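Local coordinates for UPF0130 protein PH1069 (Pyrococcus horikoshii, PDB 2IT2), which probably methylates the N-4 position of a wybutosine precursor at position 37 of tRNA(Phe), using S-adenosyl-L-methionine as methyl donor, at residues L121-N134 / K142-D154. Numbering follows the deposited sequence.
Sequences LVNLAVSCGFKYSN and KLIVEIRSTERMD
V145 CG1 packs on the helix at V122 and L121, lying 3.8 Å from V122 CG2 and also touching L121 CD2. At E146 the backbones join as a hydrogen-bonded antiparallel pair with N134, E146 N giving to N134 O at 2.9 Å and N134 N returning to E146 O. The two side chains run alongside each other, pointing the same way; a water lies between N134 OD1 and E146 OE1, while OE2 takes a bond from H109. I147 packs its branches on A125 CB, and its CG2 sits over one face of the F130 ring, a CH-pi contact 3.9 Å from the centroid. Helix segment 121-127, the end of helix 115-127, runs almost parallel to strand 143-148 (2° between the short axes), against the antiparallel sheet. The connection back to the sheet is compact: a Schellman motif ends the helix at G129, then a type I turn runs from F130 to S133, where S133 OG bonds F130 O at 2.8 Å and takes a weak bond from R148 N. R148 O accepts a weak bond from Y132 N. The R148 chain bends at chi3 (67°), bringing one face of its guanidinium against Y132 CB and CD2, its plane 26° from that of the ring; R148 makes a cation-pi contact with Y132 of the second subunit, and Y132 with R148 of that subunit. At S149 the backbone meets the F130 ring at its edge. T150 then lays CG2 over a face of the Y132 ring, 3.5 Å from the centroid, and a water links T150 N to G129 O and K131 N. Cutting Y132 back to an alanine would probably leave T150 CG2 without its aromatic cover and R148 of the second subunit without its cation-pi partner.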
ATOM      1  N   LEU B 121      16.514   5.090   7.581  1.00 16.26           N
ATOM      2  CA  LEU B 121      15.244   4.957   8.298  1.00 15.95           C
ATOM      3  C   LEU B 121      14.331   3.928   7.641  1.00 16.04           C
ATOM      4  O   LEU B 121      13.672   3.155   8.326  1.00 15.11           O
ATOM      5  CB  LEU B 121      14.529   6.316   8.370  1.00 15.39           C
ATOM      6  CG  LEU B 121      13.086   6.340   8.918  1.00 14.12           C
ATOM      7  CD1 LEU B 121      13.052   5.787  10.335  1.00 15.14           C
ATOM      8  CD2 LEU B 121      12.537   7.767   8.914  1.00 16.77           C
ATOM      9  N   VAL B 122      14.288   3.931   6.314  1.00 14.93           N
ATOM     10  CA  VAL B 122      13.442   2.982   5.608  1.00 15.56           C
ATOM     11  C   VAL B 122      13.877   1.568   5.947  1.00 16.27           C
ATOM     12  O   VAL B 122      13.058   0.703   6.260  1.00 16.79           O
ATOM     13  CB  VAL B 122      13.516   3.189   4.090  1.00 15.81           C
ATOM     14  CG1 VAL B 122      12.910   1.985   3.372  1.00 16.30           C
ATOM     15  CG2 VAL B 122      12.776   4.459   3.719  1.00 16.76           C
ATOM     16  N   ASN B 123      15.180   1.334   5.895  1.00 18.54           N
ATOM     17  CA  ASN B 123      15.688   0.009   6.198  1.00 18.79           C
ATOM     18  C   ASN B 123      15.379  -0.433   7.629  1.00 17.45           C
ATOM     19  O   ASN B 123      15.088  -1.608   7.863  1.00 19.64           O
ATOM     20  CB  ASN B 123      17.188  -0.032   5.950  1.00 20.95           C
ATOM     21  CG  ASN B 123      17.542   0.077   4.478  1.00 23.06           C
ATOM     22  OD1 ASN B 123      18.689   0.364   4.137  1.00 28.23           O
ATOM     23  ND2 ASN B 123      16.570  -0.160   3.598  1.00 25.36           N
ATOM     24  N   LEU B 124      15.460   0.501   8.579  1.00 16.86           N
ATOM     25  CA  LEU B 124      15.173   0.211   9.985  1.00 17.41           C
ATOM     26  C   LEU B 124      13.690  -0.104  10.149  1.00 18.39           C
ATOM     27  O   LEU B 124      13.327  -1.050  10.845  1.00 17.72           O
ATOM     28  CB  LEU B 124      15.545   1.403  10.886  1.00 20.75           C
ATOM     29  CG  LEU B 124      15.122   1.276  12.357  1.00 22.27           C
ATOM     30  CD1 LEU B 124      15.867   0.117  13.004  1.00 24.04           C
ATOM     31  CD2 LEU B 124      15.409   2.566  13.107  1.00 23.75           C
ATOM     32  N   ALA B 125      12.834   0.683   9.506  1.00 17.19           N
ATOM     33  CA  ALA B 125      11.399   0.463   9.615  1.00 17.31           C
ATOM     34  C   ALA B 125      11.029  -0.913   9.070  1.00 16.55           C
ATOM     35  O   ALA B 125      10.286  -1.659   9.708  1.00 17.24           O
ATOM     36  CB  ALA B 125      10.650   1.560   8.876  1.00 16.69           C
ATOM     37  N   VAL B 126      11.564  -1.256   7.901  1.00 17.39           N
ATOM     38  CA  VAL B 126      11.276  -2.560   7.313  1.00 17.24           C
ATOM     39  C   VAL B 126      11.670  -3.684   8.270  1.00 18.61           C
ATOM     40  O   VAL B 126      10.968  -4.689   8.386  1.00 19.68           O
ATOM     41  CB  VAL B 126      12.025  -2.745   5.980  1.00 18.18           C
ATOM     42  CG1 VAL B 126      11.896  -4.189   5.501  1.00 18.91           C
ATOM     43  CG2 VAL B 126      11.463  -1.794   4.937  1.00 16.38           C
ATOM     44  N   SER B 127      12.799  -3.508   8.952  1.00 18.04           N
ATOM     45  CA  SER B 127      13.285  -4.507   9.898  1.00 20.75           C
ATOM     46  C   SER B 127      12.364  -4.651  11.109  1.00 21.51           C
ATOM     47  O   SER B 127      12.379  -5.681  11.782  1.00 23.87           O
ATOM     48  CB  SER B 127      14.692  -4.146  10.382  1.00 21.53           C
ATOM     49  OG  SER B 127      14.653  -3.159  11.398  1.00 24.44           O
ATOM     50  N   CYS B 128      11.578  -3.616  11.394  1.00 20.73           N
ATOM     51  CA  CYS B 128      10.658  -3.649  12.531  1.00 20.77           C
ATOM     52  C   CYS B 128       9.274  -4.171  12.170  1.00 20.63           C
ATOM     53  O   CYS B 128       8.379  -4.213  13.017  1.00 22.17           O
ATOM     54  CB  CYS B 128      10.538  -2.258  13.162  1.00 20.07           C
ATOM     55  SG  CYS B 128      12.055  -1.729  13.988  1.00 25.38           S
ATOM     56  N   GLY B 129       9.098  -4.563  10.914  1.00 20.17           N
ATOM     57  CA  GLY B 129       7.813  -5.094  10.492  1.00 21.10           C
ATOM     58  C   GLY B 129       6.980  -4.197   9.602  1.00 20.74           C
ATOM     59  O   GLY B 129       5.826  -4.512   9.324  1.00 22.27           O
ATOM     60  N   PHE B 130       7.547  -3.088   9.142  1.00 19.57           N
ATOM     61  CA  PHE B 130       6.800  -2.181   8.275  1.00 18.71           C
ATOM     62  C   PHE B 130       7.366  -2.340   6.864  1.00 18.92           C
ATOM     63  O   PHE B 130       8.133  -1.517   6.373  1.00 17.81           O
ATOM     64  CB  PHE B 130       6.925  -0.735   8.791  1.00 17.13           C
ATOM     65  CG  PHE B 130       6.278  -0.507  10.147  1.00 16.56           C
ATOM     66  CD1 PHE B 130       4.911  -0.255  10.253  1.00 16.73           C
ATOM     67  CD2 PHE B 130       7.039  -0.528  11.309  1.00 17.62           C
ATOM     68  CE1 PHE B 130       4.314  -0.022  11.509  1.00 17.66           C
ATOM     69  CE2 PHE B 130       6.460  -0.299  12.558  1.00 17.29           C
ATOM     70  CZ  PHE B 130       5.095  -0.043  12.660  1.00 17.86           C
ATOM     71  N   LYS B 131       6.964  -3.422   6.208  1.00 19.09           N
ATOM     72  CA  LYS B 131       7.467  -3.730   4.878  1.00 21.54           C
ATOM     73  C   LYS B 131       7.145  -2.708   3.802  1.00 21.76           C
ATOM     74  O   LYS B 131       7.893  -2.570   2.826  1.00 23.57           O
ATOM     75  CB  LYS B 131       6.978  -5.116   4.456  1.00 23.63           C
ATOM     76  CG  LYS B 131       7.727  -6.244   5.137  1.00 28.91           C
ATOM     77  CD  LYS B 131       9.182  -6.256   4.687  1.00 30.28           C
ATOM     78  CE  LYS B 131       9.970  -7.400   5.313  1.00 32.46           C
ATOM     79  NZ  LYS B 131      11.390  -7.433   4.842  1.00 33.89           N
ATOM     80  N   TYR B 132       6.048  -1.979   3.965  1.00 20.56           N
ATOM     81  CA  TYR B 132       5.683  -0.983   2.967  1.00 22.18           C
ATOM     82  C   TYR B 132       6.283   0.395   3.240  1.00 21.31           C
ATOM     83  O   TYR B 132       5.651   1.419   2.993  1.00 23.93           O
ATOM     84  CB  TYR B 132       4.157  -0.879   2.832  1.00 25.74           C
ATOM     85  CG  TYR B 132       3.507  -2.071   2.158  1.00 30.46           C
ATOM     86  CD1 TYR B 132       4.155  -2.759   1.130  1.00 31.85           C
ATOM     87  CD2 TYR B 132       2.216  -2.474   2.506  1.00 31.60           C
ATOM     88  CE1 TYR B 132       3.534  -3.821   0.467  1.00 34.24           C
ATOM     89  CE2 TYR B 132       1.586  -3.530   1.848  1.00 33.54           C
ATOM     90  CZ  TYR B 132       2.248  -4.196   0.830  1.00 34.72           C
ATOM     91  OH  TYR B 132       1.621  -5.225   0.165  1.00 36.67           O
ATOM     92  N   SER B 133       7.512   0.426   3.742  1.00 17.02           N
ATOM     93  CA  SER B 133       8.158   1.697   4.013  1.00 16.60           C
ATOM     94  C   SER B 133       9.013   2.098   2.815  1.00 15.34           C
ATOM     95  O   SER B 133       9.636   1.240   2.171  1.00 16.16           O
ATOM     96  CB  SER B 133       9.004   1.596   5.283  1.00 15.53           C
ATOM     97  OG  SER B 133       8.184   1.280   6.407  1.00 16.07           O
ATOM     98  N   ASN B 134       9.062   3.393   2.523  1.00 12.68           N
ATOM     99  CA  ASN B 134       9.827   3.853   1.365  1.00 14.50           C
ATOM    100  C   ASN B 134       9.965   5.370   1.339  1.00 14.08           C
ATOM    101  O   ASN B 134       9.603   6.039   2.295  1.00 14.61           O
ATOM    102  CB  ASN B 134       9.117   3.382   0.092  1.00 18.17           C
ATOM    103  CG  ASN B 134       7.622   3.657   0.126  1.00 20.60           C
ATOM    104  OD1 ASN B 134       7.189   4.794   0.326  1.00 21.51           O
ATOM    105  ND2 ASN B 134       6.822   2.608  -0.066  1.00 22.75           N
ATOM    106  N   LYS B 142      11.221  19.356   1.241  1.00 17.24           N
ATOM    107  CA  LYS B 142      11.550  18.238   2.112  1.00 16.84           C
ATOM    108  C   LYS B 142      11.530  16.890   1.403  1.00 15.76           C
ATOM    109  O   LYS B 142      11.081  16.772   0.261  1.00 17.22           O
ATOM    110  CB  LYS B 142      10.570  18.213   3.304  1.00 21.48           C
ATOM    111  CG  LYS B 142       9.089  18.206   2.927  1.00 24.46           C
ATOM    112  CD  LYS B 142       8.194  18.512   4.128  1.00 26.92           C
ATOM    113  CE  LYS B 142       6.738  18.644   3.706  1.00 29.99           C
ATOM    114  NZ  LYS B 142       5.873  19.135   4.814  1.00 32.40           N
ATOM    115  N   LEU B 143      12.063  15.883   2.088  1.00 14.26           N
ATOM    116  CA  LEU B 143      12.072  14.508   1.602  1.00 14.70           C
ATOM    117  C   LEU B 143      11.263  13.744   2.646  1.00 15.02           C
ATOM    118  O   LEU B 143      11.642  13.712   3.816  1.00 14.97           O
ATOM    119  CB  LEU B 143      13.498  13.948   1.557  1.00 16.24           C
ATOM    120  CG  LEU B 143      13.664  12.512   1.029  1.00 17.15           C
ATOM    121  CD1 LEU B 143      15.131  12.302   0.714  1.00 20.16           C
ATOM    122  CD2 LEU B 143      13.198  11.467   2.022  1.00 17.55           C
ATOM    123  N   ILE B 144      10.164  13.125   2.225  1.00 14.18           N
ATOM    124  CA  ILE B 144       9.314  12.385   3.158  1.00 13.24           C
ATOM    125  C   ILE B 144       9.455  10.887   2.990  1.00 13.68           C
ATOM    126  O   ILE B 144       9.420  10.359   1.874  1.00 14.53           O
ATOM    127  CB  ILE B 144       7.799  12.752   2.980  1.00 14.38           C
ATOM    128  CG1 ILE B 144       7.566  14.242   3.268  1.00 17.11           C
ATOM    129  CG2 ILE B 144       6.916  11.885   3.895  1.00 14.23           C
ATOM    130  CD1 ILE B 144       7.924  14.677   4.663  1.00 18.46           C
ATOM    131  N   VAL B 145       9.656  10.231   4.126  1.00 13.38           N
ATOM    132  CA  VAL B 145       9.733   8.785   4.220  1.00 13.56           C
ATOM    133  C   VAL B 145       8.362   8.370   4.776  1.00 13.22           C
ATOM    134  O   VAL B 145       7.839   9.009   5.697  1.00 13.32           O
ATOM    135  CB  VAL B 145      10.809   8.344   5.226  1.00 13.41           C
ATOM    136  CG1 VAL B 145      10.601   6.892   5.604  1.00 15.62           C
ATOM    137  CG2 VAL B 145      12.191   8.539   4.617  1.00 17.55           C
ATOM    138  N   GLU B 146       7.765   7.336   4.195  1.00 11.32           N
ATOM    139  CA  GLU B 146       6.471   6.825   4.672  1.00 13.34           C
ATOM    140  C   GLU B 146       6.733   5.451   5.260  1.00 13.60           C
ATOM    141  O   GLU B 146       7.417   4.631   4.643  1.00 14.96           O
ATOM    142  CB  GLU B 146       5.464   6.695   3.525  1.00 15.35           C
ATOM    143  CG  GLU B 146       4.089   6.184   3.936  1.00 21.57           C
ATOM    144  CD  GLU B 146       3.101   6.281   2.796  1.00 25.41           C
ATOM    145  OE1 GLU B 146       3.246   5.517   1.819  1.00 30.06           O
ATOM    146  OE2 GLU B 146       2.187   7.129   2.868  1.00 30.27           O
ATOM    147  N   ILE B 147       6.205   5.214   6.461  1.00 12.48           N
ATOM    148  CA  ILE B 147       6.345   3.939   7.171  1.00 14.91           C
ATOM    149  C   ILE B 147       4.946   3.328   7.244  1.00 15.25           C
ATOM    150  O   ILE B 147       4.005   3.963   7.726  1.00 14.94           O
ATOM    151  CB  ILE B 147       6.907   4.177   8.589  1.00 13.72           C
ATOM    152  CG1 ILE B 147       8.306   4.791   8.483  1.00 16.87           C
ATOM    153  CG2 ILE B 147       6.921   2.876   9.393  1.00 15.38           C
ATOM    154  CD1 ILE B 147       8.916   5.164   9.815  1.00 16.75           C
ATOM    155  N   ARG B 148       4.808   2.099   6.759  1.00 15.85           N
ATOM    156  CA  ARG B 148       3.506   1.442   6.721  1.00 16.46           C
ATOM    157  C   ARG B 148       3.677  -0.070   6.704  1.00 16.07           C
ATOM    158  O   ARG B 148       4.683  -0.576   6.201  1.00 17.32           O
ATOM    159  CB  ARG B 148       2.770   1.917   5.463  1.00 19.78           C
ATOM    160  CG  ARG B 148       1.319   1.504   5.349  1.00 23.97           C
ATOM    161  CD  ARG B 148       0.648   2.258   4.205  1.00 27.67           C
ATOM    162  NE  ARG B 148       1.181   1.880   2.900  1.00 31.93           N
ATOM    163  CZ  ARG B 148       0.847   0.779   2.232  1.00 34.20           C
ATOM    164  NH1 ARG B 148      -0.032  -0.081   2.733  1.00 35.28           N
ATOM    165  NH2 ARG B 148       1.406   0.536   1.055  1.00 35.70           N
ATOM    166  N   SER B 149       2.691  -0.784   7.248  1.00 17.22           N
ATOM    167  CA  SER B 149       2.707  -2.246   7.310  1.00 19.97           C
ATOM    168  C   SER B 149       1.794  -2.824   6.228  1.00 21.64           C
ATOM    169  O   SER B 149       0.984  -2.106   5.637  1.00 22.53           O
ATOM    170  CB  SER B 149       2.249  -2.719   8.700  1.00 21.17           C
ATOM    171  OG  SER B 149       2.626  -4.068   8.944  1.00 24.70           O
ATOM    172  N   THR B 150       1.923  -4.126   5.985  1.00 23.83           N
ATOM    173  CA  THR B 150       1.143  -4.811   4.952  1.00 26.69           C
ATOM    174  C   THR B 150      -0.229  -5.332   5.360  1.00 25.65           C
ATOM    175  O   THR B 150      -1.081  -5.556   4.498  1.00 26.93           O
ATOM    176  CB  THR B 150       1.914  -6.009   4.393  1.00 27.71           C
ATOM    177  OG1 THR B 150       2.047  -7.004   5.418  1.00 30.52           O
ATOM    178  CG2 THR B 150       3.289  -5.571   3.912  1.00 28.88           C
ATOM    179  N   GLU B 151      -0.439  -5.545   6.655  1.00 25.85           N
ATOM    180  CA  GLU B 151      -1.710  -6.071   7.155  1.00 26.13           C
ATOM    181  C   GLU B 151      -2.905  -5.172   6.884  1.00 23.39           C
ATOM    182  O   GLU B 151      -2.831  -3.953   7.032  1.00 23.44           O
ATOM    183  CB  GLU B 151      -1.619  -6.334   8.662  1.00 29.60           C
ATOM    184  CG  GLU B 151      -0.763  -7.537   9.034  1.00 34.32           C
ATOM    185  CD  GLU B 151       0.574  -7.548   8.317  1.00 36.92           C
ATOM    186  OE1 GLU B 151       1.344  -6.576   8.474  1.00 38.48           O
ATOM    187  OE2 GLU B 151       0.856  -8.527   7.591  1.00 39.27           O
ATOM    188  N   ARG B 152      -4.012  -5.786   6.481  1.00 22.74           N
ATOM    189  CA  ARG B 152      -5.239  -5.046   6.220  1.00 20.84           C
ATOM    190  C   ARG B 152      -6.381  -6.017   5.966  1.00 19.89           C
ATOM    191  O   ARG B 152      -6.162  -7.214   5.766  1.00 19.39           O
ATOM    192  CB  ARG B 152      -5.078  -4.134   5.006  1.00 24.67           C
ATOM    193  CG  ARG B 152      -4.877  -4.880   3.701  1.00 25.77           C
ATOM    194  CD  ARG B 152      -4.732  -3.917   2.524  1.00 30.81           C
ATOM    195  NE  ARG B 152      -5.982  -3.228   2.218  1.00 31.74           N
ATOM    196  CZ  ARG B 152      -6.082  -2.186   1.394  1.00 33.64           C
ATOM    197  NH1 ARG B 152      -5.002  -1.710   0.793  1.00 35.07           N
ATOM    198  NH2 ARG B 152      -7.263  -1.629   1.161  1.00 35.17           N
HETATM  199  N   MSE B 153      -7.599  -5.488   5.992  1.00 17.75           N
HETATM  200  CA  MSE B 153      -8.790  -6.288   5.742  1.00 17.55           C
HETATM  201  C   MSE B 153      -9.858  -5.387   5.146  1.00 16.87           C
HETATM  202  O   MSE B 153      -9.942  -4.191   5.459  1.00 15.95           O
HETATM  203  CB  MSE B 153      -9.310  -6.940   7.031  1.00 22.89           C
HETATM  204  CG  MSE B 153     -10.528  -7.853   6.812  1.00 24.29           C
HETATM  205 SE   MSE B 153     -10.757  -9.227   8.180  1.00 38.41          SE
HETATM  206  CE  MSE B 153     -10.079  -8.213   9.644  1.00 13.70           C
ATOM    207  N   ASP B 154     -10.655  -5.987   4.269  1.00 16.20           N
ATOM    208  CA  ASP B 154     -11.737  -5.319   3.570  1.00 16.15           C
ATOM    209  C   ASP B 154     -12.843  -6.349   3.450  1.00 17.93           C
ATOM    210  O   ASP B 154     -12.770  -7.233   2.590  1.00 18.19           O
ATOM    211  CB  ASP B 154     -11.305  -4.927   2.154  1.00 19.90           C
ATOM    212  CG  ASP B 154     -10.003  -4.156   2.126  1.00 19.62           C
ATOM    213  OD1 ASP B 154     -10.014  -2.963   2.477  1.00 22.81           O
ATOM    214  OD2 ASP B 154      -8.962  -4.739   1.746  1.00 22.69           O
TER
HETATM  215  O   HOH W   1       4.486  -5.364   6.754  1.00 25.31           O
HETATM  216  O   HOH W   2       5.042   6.093  -0.078  1.00 34.87           O